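Local coordinates for thiamin pyrophosphokinase (Saccharomyces cerevisiae, PDB 1IG0) that transfers a pyrophosphate group from ATP to thiamine, making thiamine diphosphate and AMP, the only enzyme in yeast able to do so, at the interface of chains A and B. Sequence-based numbering; all coordinates share one arbitrary frame. Chains: chain A/B, Thiamin pyrophosphokinase.

Contact 1: the interface of chains A and B. Residues chain A 255-259, 278-280; chain B 203, 255-259, 279-280.
This is a two-fold symmetric homodimer interface, in which the loop 255-259 of one chain packs against the same loop of the other and closes the dimer at its axis. The A:Gly257 and B:Gly257 backbones come together at the axis, their amide N atoms 2.9 Å apart. Both nitrogens are donors, so this is a close approach without a hydrogen bond. Each glycine has a positive phi, and the absence of a side chain lets the two CA atoms come within 3.6 Å of each other. A:Val279 lies over B:Gly257, its CB 3.5 Å from the glycine CA, with both methyls straddling that carbon: CG1 anti to the backbone N, CG2 beside it. B:Val279 covers A:Gly257 more loosely, with CB and CG2 against the CA and CG1 standing farther off. Backbone polar groups are bridged by water. Water 1 joins A:Pro255 O, the N-H of A:Val279 in a nearly straight bond (172° at H), and B:Gly257 O across the interface, at 2.6 Å from that carbonyl oxygen. Water 2 does the same for B:Pro255 O, B:Val279 N and A:Gly257 O. On one flank A:Ile256 and B:Ile256 run side by side, pointing the same way, and touch through their CG2 branches, at 4.0 Å from CG2 to CG2; CG2 is anti to the backbone N in both. A:Val280 and B:Val280 each send CG2, beside the backbone N, against the aliphatic base of the opposing glutamate: CG2 of A:Val280 lies 3.7 Å from CB of B:Glu258. The two glutamates differ in chi1 (180° in A:Glu258, 107° in B:Glu258), yet both keep the CB contact. A:Val279 CG1 also reaches CG2 of B:Ile203, crossing it obliquely. Glycine backbones, valine methyls and two bridging waters thus probably help hold the subunits together at the centre of the homodimer.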
loop_
_atom_site.group_PDB
_atom_site.type_symbol
_atom_site.label_atom_id
_atom_site.label_comp_id
_atom_site.label_asym_id
_atom_site.label_seq_id
_atom_site.Cartn_x
_atom_site.Cartn_y
_atom_site.Cartn_z
ATOM N N PRO A 255 10.563 6.189 -1.089
ATOM C CA PRO A 255 11.685 5.310 -1.428
ATOM C C PRO A 255 11.306 3.884 -1.051
ATOM O O PRO A 255 11.903 3.284 -0.159
ATOM C CB PRO A 255 12.806 5.855 -0.557
ATOM C CG PRO A 255 12.078 6.223 0.691
ATOM C CD PRO A 255 10.843 6.932 0.153
ATOM N N ILE A 256 10.305 3.349 -1.739
ATOM C CA ILE A 256 9.811 2.012 -1.455
ATOM C C ILE A 256 10.785 0.914 -1.859
ATOM O O ILE A 256 11.260 0.874 -2.993
ATOM C CB ILE A 256 8.450 1.781 -2.150
ATOM C CG1 ILE A 256 7.487 2.914 -1.777
ATOM C CG2 ILE A 256 7.863 0.437 -1.730
ATOM C CD1 ILE A 256 6.133 2.833 -2.471
ATOM N N GLY A 257 11.086 0.033 -0.910
ATOM C CA GLY A 257 11.985 -1.077 -1.174
ATOM C C GLY A 257 13.474 -0.779 -1.166
ATOM O O GLY A 257 14.290 -1.703 -1.145
ATOM N N GLU A 258 13.841 0.498 -1.173
ATOM C CA GLU A 258 15.250 0.866 -1.186
ATOM C C GLU A 258 15.488 2.295 -0.710
ATOM O O GLU A 258 14.846 3.232 -1.181
ATOM C CB GLU A 258 15.792 0.697 -2.606
ATOM C CG GLU A 258 17.253 1.042 -2.789
ATOM C CD GLU A 258 17.683 0.936 -4.240
ATOM O OE1 GLU A 258 17.200 1.736 -5.072
ATOM O OE2 GLU A 258 18.500 0.047 -4.550
ATOM N N ALA A 259 16.417 2.456 0.225
ATOM C CA ALA A 259 16.749 3.775 0.747
ATOM C C ALA A 259 17.548 4.545 -0.301
ATOM O O ALA A 259 18.234 3.951 -1.135
ATOM C CB ALA A 259 17.562 3.643 2.026
ATOM N N SER A 278 14.390 6.974 3.784
ATOM C CA SER A 278 14.244 5.528 3.883
ATOM C C SER A 278 12.993 5.137 4.653
ATOM O O SER A 278 12.633 5.779 5.639
ATOM C CB SER A 278 15.469 4.924 4.576
ATOM O OG SER A 278 15.232 3.577 4.950
ATOM N N VAL A 279 12.333 4.079 4.191
ATOM C CA VAL A 279 11.134 3.574 4.845
ATOM C C VAL A 279 11.516 2.954 6.186
ATOM O O VAL A 279 10.742 2.983 7.143
ATOM C CB VAL A 279 10.439 2.506 3.971
ATOM C CG1 VAL A 279 9.383 1.760 4.776
ATOM C CG2 VAL A 279 9.800 3.174 2.770
ATOM N N VAL A 280 12.723 2.406 6.248
ATOM C CA VAL A 280 13.220 1.767 7.461
ATOM C C VAL A 280 13.507 2.763 8.582
ATOM O O VAL A 280 13.232 2.483 9.748
ATOM C CB VAL A 280 14.505 0.958 7.167
ATOM C CG1 VAL A 280 15.001 0.274 8.436
ATOM C CG2 VAL A 280 14.226 -0.074 6.083
ATOM N N ILE B 203 3.668 1.855 7.081
ATOM C CA ILE B 203 4.665 0.798 6.993
ATOM C C ILE B 203 5.955 1.186 7.713
ATOM O O ILE B 203 6.584 0.346 8.350
ATOM C CB ILE B 203 4.987 0.440 5.524
ATOM C CG1 ILE B 203 3.740 -0.136 4.846
ATOM C CG2 ILE B 203 6.132 -0.564 5.469
ATOM C CD1 ILE B 203 3.149 -1.336 5.557
ATOM N N PRO B 255 9.670 -7.101 1.433
ATOM C CA PRO B 255 10.865 -6.357 1.839
ATOM C C PRO B 255 10.685 -4.876 1.507
ATOM O O PRO B 255 11.456 -4.298 0.741
ATOM C CB PRO B 255 11.962 -7.012 1.012
ATOM C CG PRO B 255 11.259 -7.270 -0.284
ATOM C CD PRO B 255 9.923 -7.844 0.183
ATOM N N ILE B 256 9.652 -4.277 2.085
ATOM C CA ILE B 256 9.346 -2.873 1.851
ATOM C C ILE B 256 10.389 -1.978 2.512
ATOM O O ILE B 256 10.670 -2.112 3.699
ATOM C CB ILE B 256 7.951 -2.521 2.415
ATOM C CG1 ILE B 256 6.927 -3.560 1.954
ATOM C CG2 ILE B 256 7.531 -1.127 1.952
ATOM C CD1 ILE B 256 5.547 -3.382 2.573
ATOM N N GLY B 257 10.974 -1.072 1.737
ATOM C CA GLY B 257 11.965 -0.170 2.297
ATOM C C GLY B 257 13.416 -0.596 2.173
ATOM O O GLY B 257 14.305 0.250 2.072
ATOM N N GLU B 258 13.673 -1.900 2.191
ATOM C CA GLU B 258 15.044 -2.376 2.069
ATOM C C GLU B 258 15.122 -3.839 1.647
ATOM O O GLU B 258 14.416 -4.693 2.183
ATOM C CB GLU B 258 15.798 -2.145 3.390
ATOM C CG GLU B 258 16.077 -3.379 4.238
ATOM C CD GLU B 258 16.859 -3.043 5.499
ATOM O OE1 GLU B 258 17.748 -2.168 5.430
ATOM O OE2 GLU B 258 16.595 -3.653 6.556
ATOM N N ALA B 259 15.977 -4.115 0.667
ATOM C CA ALA B 259 16.163 -5.468 0.167
ATOM C C ALA B 259 16.837 -6.308 1.239
ATOM O O ALA B 259 17.494 -5.777 2.134
ATOM C CB ALA B 259 17.020 -5.447 -1.086
ATOM N N VAL B 279 12.039 -5.272 -3.636
ATOM C CA VAL B 279 10.944 -4.647 -4.368
ATOM C C VAL B 279 11.468 -4.065 -5.678
ATOM O O VAL B 279 10.747 -4.001 -6.673
ATOM C CB VAL B 279 10.293 -3.511 -3.538
ATOM C CG1 VAL B 279 9.322 -2.707 -4.403
ATOM C CG2 VAL B 279 9.566 -4.099 -2.341
ATOM N N VAL B 280 12.732 -3.656 -5.672
ATOM C CA VAL B 280 13.353 -3.062 -6.851
ATOM C C VAL B 280 13.652 -4.078 -7.951
ATOM O O VAL B 280 13.517 -3.770 -9.137
ATOM C CB VAL B 280 14.663 -2.330 -6.478
ATOM C CG1 VAL B 280 15.267 -1.677 -7.715
ATOM C CG2 VAL B 280 14.383 -1.284 -5.397
HETATM O O HOH W 1 13.470 2.702 2.052
HETATM O O HOH W 2 13.249 -4.194 -1.204
#

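Contact 2: the interface of chains A and B. Residues chain A 125, 195, 197-198, 201; chain B 250, 286-287, 309.
The start of helix 196-212 of chain A, with A:Arg195 just before it and the loop residue A:Thr125 nearby, meets strands 248-254, 285-286 and 304-310 of chain B and B:Ser287, which follows the second of them. A:Asp197, in the first turn of the helix, holds its CG in the crowded position between backbone N and carbonyl carbon (chi1 59°). This brings OD2 to the backbone N of B:Ser287, which donates a 2.8 Å hydrogen bond to OD2 from above the carboxylate plane. The CB of B:Ser286 packs against the same OD2, and the amide of A:Gln198, on a chain bent at chi2, lies beside the B:Ser287 hydroxyl, NE2 3.4 Å from OG. Farther along, A:Arg195 bends at chi3 and crosses B:Glu309 obliquely, guanidinium and carboxylate planes 69° apart. Instead of a flat two-pronged pair there are two long, weak hydrogen bonds: NE to OE2 and NH2 to OE1, the latter also a salt bridge of 3.4 Å between NH2 and OE1. The extended chain of B:Glu309 is steadied from its own subunit, since B:Asn250 N gives OE1 a nearly straight 2.8 Å hydrogen bond (174° at H) on the anti lone pair. An alanine in place of B:Glu309 would remove the carboxylate and would probably leave both the guanidinium of A:Arg195 and the backbone N-H of B:Asn250 without this partner, loosening this edge of the contact. As modelled, side-chain ND2 of B:Asn250 lies too close to NH2 of A:Arg195 to be a real contact; turning the amide would supply an acceptor but leave the pair too short, so this detail carries no weight. B:Ser286, B:Ser287 and A:Thr125 belong to thiamine-binding pockets, so the contact lies beside the compound active site. There the CG2 methyl of A:Thr125 sits over the centre of the A:His201 ring, 4.0 Å from the hydroxyl OG of B:Ser286.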
loop_
_atom_site.group_PDB
_atom_site.type_symbol
_atom_site.label_atom_id
_atom_site.label_comp_id
_atom_site.label_asym_id
_atom_site.label_seq_id
_atom_site.Cartn_x
_atom_site.Cartn_y
_atom_site.Cartn_z
ATOM N N THR A 125 2.732 -13.249 -11.884
ATOM C CA THR A 125 1.501 -12.597 -11.470
ATOM C C THR A 125 0.673 -12.285 -12.709
ATOM O O THR A 125 1.184 -12.320 -13.830
ATOM C CB THR A 125 1.796 -11.277 -10.762
ATOM O OG1 THR A 125 2.457 -10.402 -11.681
ATOM C CG2 THR A 125 2.694 -11.504 -9.548
ATOM N N ARG A 195 -5.652 -6.592 -1.699
ATOM C CA ARG A 195 -4.778 -7.559 -1.035
ATOM C C ARG A 195 -3.427 -6.856 -0.986
ATOM O O ARG A 195 -2.889 -6.471 -2.022
ATOM C CB ARG A 195 -4.718 -8.852 -1.858
ATOM C CG ARG A 195 -6.107 -9.483 -2.020
ATOM C CD ARG A 195 -6.183 -10.595 -3.079
ATOM N NE ARG A 195 -5.774 -11.903 -2.563
ATOM C CZ ARG A 195 -4.632 -12.536 -2.856
ATOM N NH1 ARG A 195 -3.716 -12.010 -3.678
ATOM N NH2 ARG A 195 -4.413 -13.735 -2.335
ATOM N N ASP A 197 -0.222 -7.766 -0.488
ATOM C CA ASP A 197 0.929 -8.262 -1.231
ATOM C C ASP A 197 0.804 -7.883 -2.705
ATOM O O ASP A 197 1.806 -7.784 -3.415
ATOM C CB ASP A 197 1.091 -9.778 -1.061
ATOM C CG ASP A 197 -0.112 -10.558 -1.535
ATOM O OD1 ASP A 197 -1.227 -10.308 -1.033
ATOM O OD2 ASP A 197 0.064 -11.433 -2.407
ATOM N N GLN A 198 -0.427 -7.660 -3.159
ATOM C CA GLN A 198 -0.656 -7.259 -4.541
ATOM C C GLN A 198 -0.283 -5.794 -4.717
ATOM O O GLN A 198 0.220 -5.398 -5.765
ATOM C CB GLN A 198 -2.117 -7.473 -4.941
ATOM C CG GLN A 198 -2.447 -8.906 -5.319
ATOM C CD GLN A 198 -1.490 -9.462 -6.361
ATOM O OE1 GLN A 198 -1.234 -8.830 -7.386
ATOM N NE2 GLN A 198 -0.959 -10.652 -6.102
ATOM N N HIS A 201 3.375 -5.807 -5.062
ATOM C CA HIS A 201 3.806 -6.292 -6.357
ATOM C C HIS A 201 3.634 -5.218 -7.428
ATOM O O HIS A 201 4.483 -5.055 -8.308
ATOM C CB HIS A 201 3.053 -7.558 -6.781
ATOM C CG HIS A 201 3.438 -8.032 -8.155
ATOM N ND1 HIS A 201 2.677 -7.774 -9.275
ATOM C CD2 HIS A 201 4.556 -8.659 -8.604
ATOM C CE1 HIS A 201 3.305 -8.218 -10.352
ATOM N NE2 HIS A 201 4.447 -8.759 -9.970
ATOM N N ASN B 250 -4.023 -16.319 1.644
ATOM C CA ASN B 250 -2.633 -16.298 1.210
ATOM C C ASN B 250 -1.797 -15.391 2.110
ATOM O O ASN B 250 -2.302 -14.821 3.076
ATOM C CB ASN B 250 -2.542 -15.811 -0.235
ATOM C CG ASN B 250 -3.304 -16.699 -1.196
ATOM O OD1 ASN B 250 -3.078 -17.906 -1.254
ATOM N ND2 ASN B 250 -4.211 -16.105 -1.961
ATOM N N SER B 286 4.877 -13.131 -3.469
ATOM C CA SER B 286 3.496 -12.693 -3.325
ATOM C C SER B 286 2.592 -13.863 -3.666
ATOM O O SER B 286 2.993 -14.768 -4.392
ATOM C CB SER B 286 3.201 -11.509 -4.252
ATOM O OG SER B 286 3.390 -11.851 -5.614
ATOM N N SER B 287 1.374 -13.843 -3.141
ATOM C CA SER B 287 0.424 -14.921 -3.385
ATOM C C SER B 287 0.944 -16.270 -2.899
ATOM O O SER B 287 0.682 -17.307 -3.512
ATOM C CB SER B 287 0.081 -15.012 -4.874
ATOM O OG SER B 287 -0.685 -13.894 -5.288
ATOM N N GLU B 309 -3.448 -12.730 4.555
ATOM C CA GLU B 309 -4.818 -12.517 4.133
ATOM C C GLU B 309 -5.763 -13.127 5.151
ATOM O O GLU B 309 -5.571 -14.260 5.592
ATOM C CB GLU B 309 -5.053 -13.139 2.757
ATOM C CG GLU B 309 -6.507 -13.150 2.323
ATOM C CD GLU B 309 -6.682 -13.640 0.903
ATOM O OE1 GLU B 309 -6.010 -14.624 0.530
ATOM O OE2 GLU B 309 -7.496 -13.046 0.166
#

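The C-alpha centres of contact 1 and contact 2 lie about 17 Å apart on one dimer interface. Contact 1 straddles the two-fold axis and brings Gly257 and Ile256 against their own twins there, whereas contact 2 joins unlike surfaces and recurs with the chains exchanged. Strand 248-254 connects them, carrying B:Asn250 of contact 2 and leading directly into the loop of contact 1; helix 196-212 takes part in both, through B:Ile203 in one and A:Asp197, A:Gln198 and A:His201 in the other. Pairing at the axis therefore probably helps set the distance and orientation at which residues of both subunits come together around the bound thiamine.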